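Local coordinates for protein KLLA0C04147p (Kluyveromyces lactis, PDB 5WVR) that binds cholesterol in its oxysterol-binding domain and probably transfers sterols between membranes, at residues 207-212 against 221-226. Numbering follows the deposited sequence.
With CLR (cholesterol), chain B; SO4 (sulfate ion), chain C.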
loop_
_atom_site.group_PDB
_atom_site.type_symbol
_atom_site.label_atom_id
_atom_site.label_comp_id
_atom_site.label_asym_id
_atom_site.label_seq_id
_atom_site.Cartn_x
_atom_site.Cartn_y
_atom_site.Cartn_z
ATOM N N ASN A 207 -8.945 -0.857 9.625
ATOM C CA ASN A 207 -9.363 -2.203 9.302
ATOM C C ASN A 207 -10.182 -2.219 8.013
ATOM O O ASN A 207 -10.766 -1.210 7.604
ATOM C CB ASN A 207 -10.189 -2.766 10.445
ATOM C CG ASN A 207 -9.445 -2.765 11.735
ATOM O OD1 ASN A 207 -9.840 -2.079 12.676
ATOM N ND2 ASN A 207 -8.321 -3.440 11.769
ATOM N N ASN A 208 -10.201 -3.387 7.363
ATOM C CA ASN A 208 -11.109 -3.645 6.252
ATOM C C ASN A 208 -12.037 -4.792 6.628
ATOM O O ASN A 208 -11.722 -5.611 7.487
ATOM C CB ASN A 208 -10.352 -4.014 4.973
ATOM C CG ASN A 208 -8.957 -3.456 4.971
ATOM O OD1 ASN A 208 -7.993 -4.207 5.072
ATOM N ND2 ASN A 208 -8.834 -2.133 4.855
ATOM N N GLN A 209 -13.195 -4.836 5.987
ATOM C CA GLN A 209 -14.056 -5.997 6.128
ATOM C C GLN A 209 -14.826 -6.175 4.835
ATOM O O GLN A 209 -15.104 -5.207 4.122
ATOM C CB GLN A 209 -15.012 -5.899 7.333
ATOM C CG GLN A 209 -15.950 -4.686 7.375
ATOM C CD GLN A 209 -16.909 -4.738 8.559
ATOM O OE1 GLN A 209 -17.024 -5.758 9.222
ATOM N NE2 GLN A 209 -17.600 -3.634 8.825
ATOM N N VAL A 210 -15.102 -7.430 4.506
ATOM C CA VAL A 210 -16.070 -7.753 3.473
ATOM C C VAL A 210 -17.388 -8.005 4.178
ATOM O O VAL A 210 -17.453 -8.841 5.080
ATOM C CB VAL A 210 -15.639 -8.976 2.660
ATOM C CG1 VAL A 210 -16.643 -9.229 1.573
ATOM C CG2 VAL A 210 -14.253 -8.765 2.088
ATOM N N VAL A 211 -18.421 -7.248 3.808
ATOM C CA VAL A 211 -19.764 -7.404 4.336
ATOM C C VAL A 211 -20.718 -7.577 3.161
ATOM O O VAL A 211 -20.305 -7.597 2.001
ATOM C CB VAL A 211 -20.202 -6.206 5.205
ATOM C CG1 VAL A 211 -19.339 -6.090 6.446
ATOM C CG2 VAL A 211 -20.150 -4.951 4.381
ATOM N N GLY A 212 -22.008 -7.657 3.476
ATOM C CA GLY A 212 -22.996 -7.997 2.482
ATOM C C GLY A 212 -22.898 -9.418 1.979
ATOM O O GLY A 212 -23.526 -9.746 0.969
ATOM N N ASP A 221 -15.581 -2.595 2.911
ATOM C CA ASP A 221 -15.779 -1.507 3.851
ATOM C C ASP A 221 -14.496 -1.310 4.645
ATOM O O ASP A 221 -13.901 -2.280 5.139
ATOM C CB ASP A 221 -16.937 -1.828 4.812
ATOM C CG ASP A 221 -17.073 -0.814 5.943
ATOM O OD1 ASP A 221 -16.658 0.353 5.770
ATOM O OD2 ASP A 221 -17.599 -1.190 7.016
ATOM N N ASN A 222 -14.070 -0.066 4.780
ATOM C CA ASN A 222 -12.919 0.239 5.612
ATOM C C ASN A 222 -13.401 1.037 6.803
ATOM O O ASN A 222 -14.319 1.839 6.672
ATOM C CB ASN A 222 -11.882 1.001 4.824
ATOM C CG ASN A 222 -11.430 0.231 3.626
ATOM O OD1 ASN A 222 -10.593 -0.661 3.737
ATOM N ND2 ASN A 222 -11.987 0.555 2.468
ATOM N N TYR A 223 -12.798 0.801 7.964
ATOM C CA TYR A 223 -13.412 1.260 9.197
ATOM C C TYR A 223 -12.379 1.278 10.309
ATOM O O TYR A 223 -11.397 0.530 10.279
ATOM C CB TYR A 223 -14.600 0.373 9.602
ATOM C CG TYR A 223 -14.229 -0.950 10.232
ATOM C CD1 TYR A 223 -14.100 -2.096 9.459
ATOM C CD2 TYR A 223 -14.022 -1.059 11.601
ATOM C CE1 TYR A 223 -13.763 -3.311 10.022
ATOM C CE2 TYR A 223 -13.682 -2.267 12.179
ATOM C CZ TYR A 223 -13.559 -3.396 11.385
ATOM O OH TYR A 223 -13.212 -4.604 11.956
ATOM N N GLY A 224 -12.627 2.130 11.298
ATOM C CA GLY A 224 -11.819 2.185 12.491
ATOM C C GLY A 224 -11.183 3.545 12.692
ATOM O O GLY A 224 -11.388 4.492 11.932
ATOM N N ASP A 225 -10.405 3.621 13.761
ATOM C CA ASP A 225 -9.750 4.839 14.183
ATOM C C ASP A 225 -8.295 4.768 13.767
ATOM O O ASP A 225 -7.685 3.689 13.759
ATOM C CB ASP A 225 -9.866 5.023 15.691
ATOM C CG ASP A 225 -11.299 5.237 16.129
ATOM O OD1 ASP A 225 -12.013 6.013 15.457
ATOM O OD2 ASP A 225 -11.718 4.600 17.126
ATOM N N VAL A 226 -7.758 5.921 13.392
ATOM C CA VAL A 226 -6.368 6.044 12.991
ATOM C C VAL A 226 -5.773 7.230 13.737
ATOM O O VAL A 226 -6.419 8.271 13.859
ATOM C CB VAL A 226 -6.242 6.226 11.468
ATOM C CG1 VAL A 226 -4.789 6.374 11.107
ATOM C CG2 VAL A 226 -6.877 5.054 10.753
HETATM C C1 CLR B . -6.071 -2.162 1.914
HETATM C C2 CLR B . -5.007 -1.060 1.949
HETATM C C3 CLR B . -3.777 -1.518 2.736
HETATM C C4 CLR B . -3.169 -2.747 2.055
HETATM C C5 CLR B . -4.230 -3.834 1.864
HETATM C C6 CLR B . -3.947 -5.136 2.262
HETATM C C7 CLR B . -4.808 -6.225 2.188
HETATM C C8 CLR B . -6.021 -5.968 1.287
HETATM C C9 CLR B . -6.619 -4.576 1.531
HETATM C C10 CLR B . -5.592 -3.466 1.264
HETATM C C11 CLR B . -7.926 -4.381 0.751
HETATM C C12 CLR B . -8.936 -5.516 0.973
HETATM C C13 CLR B . -8.307 -6.872 0.641
HETATM C C14 CLR B . -7.089 -7.031 1.553
HETATM C C15 CLR B . -6.688 -8.482 1.287
HETATM C C16 CLR B . -8.048 -9.173 1.427
HETATM C C17 CLR B . -9.094 -8.089 1.139
HETATM C C18 CLR B . -7.938 -6.981 -0.844
HETATM C C19 CLR B . -5.396 -3.260 -0.242
HETATM C C20 CLR B . -10.214 -8.594 0.220
HETATM C C21 CLR B . -11.311 -7.537 0.090
HETATM C C22 CLR B . -10.804 -9.896 0.774
HETATM C C23 CLR B . -11.354 -10.822 -0.315
HETATM C C24 CLR B . -11.596 -12.243 0.204
HETATM C C25 CLR B . -12.140 -13.191 -0.872
HETATM C C26 CLR B . -13.561 -12.808 -1.290
HETATM C C27 CLR B . -12.096 -14.650 -0.414
HETATM O O1 CLR B . -2.808 -0.466 2.773
HETATM S S SO4 C . -24.613 -8.503 5.958
HETATM O O1 SO4 C . -24.869 -9.217 4.715
HETATM O O2 SO4 C . -23.561 -7.496 5.747
HETATM O O3 SO4 C . -25.848 -7.849 6.397
HETATM O O4 SO4 C . -24.224 -9.461 6.991
#
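Asp221 OD2 is gripped by two N-H groups. Gln209 NE2 donates to it at 3.0 Å in a nearly straight bond, 169° at the hydrogen, and the backbone N of Arg244 donates as well. The Gln209 donor meets OD2 on its anti side, somewhat out of the carboxylate plane. The two side chains run side by side and point the same way. Gln209 CG sits between the backbone N and the carbonyl carbon (chi1 57°), and the chain is extended beyond it, which carries the amide along Asp221. The same turn lays CG obliquely against the Tyr223 ring, 3.7 Å from CE1. With a leucine in place of Gln209, Asp221 OD2 would probably lose its side-chain donor and be left with the backbone N-H of Arg244. Asn207 CB lies over one face of the Tyr223 ring, 3.8 Å from the centroid, in a CH-pi contact. Tyr223 OH is hydrogen-bonded to Asp179 of strand 178-190.

On the other face of the sheet, Asn208 ND2 donates to Asn222 OD1 at 2.6 Å. The donor lies in the carbonyl plane of Asn222, with the two amides turned 83° apart. The remaining amide atoms also have partners: Asn208 OD1 is hydrogen-bonded to His182, and Asn222 ND2 to Thr113. Asn208 OD1 also comes within 3.8 Å of cholesterol C9, and Val210 CG2 packs on the sterol at C21.

Between these two layers, strands 199-211 and 219-230 pair as an antiparallel beta hairpin. Asn207 and Tyr223 form one hydrogen-bonded pair, Gln209 and Asp221 another, with Asn208 and Asn222 the non-hydrogen-bonded pair between them. The hairpin is thus part of the cholesterol pocket wall in the oxysterol-binding domain, its buried amides held by hydrogen bonds within the protein.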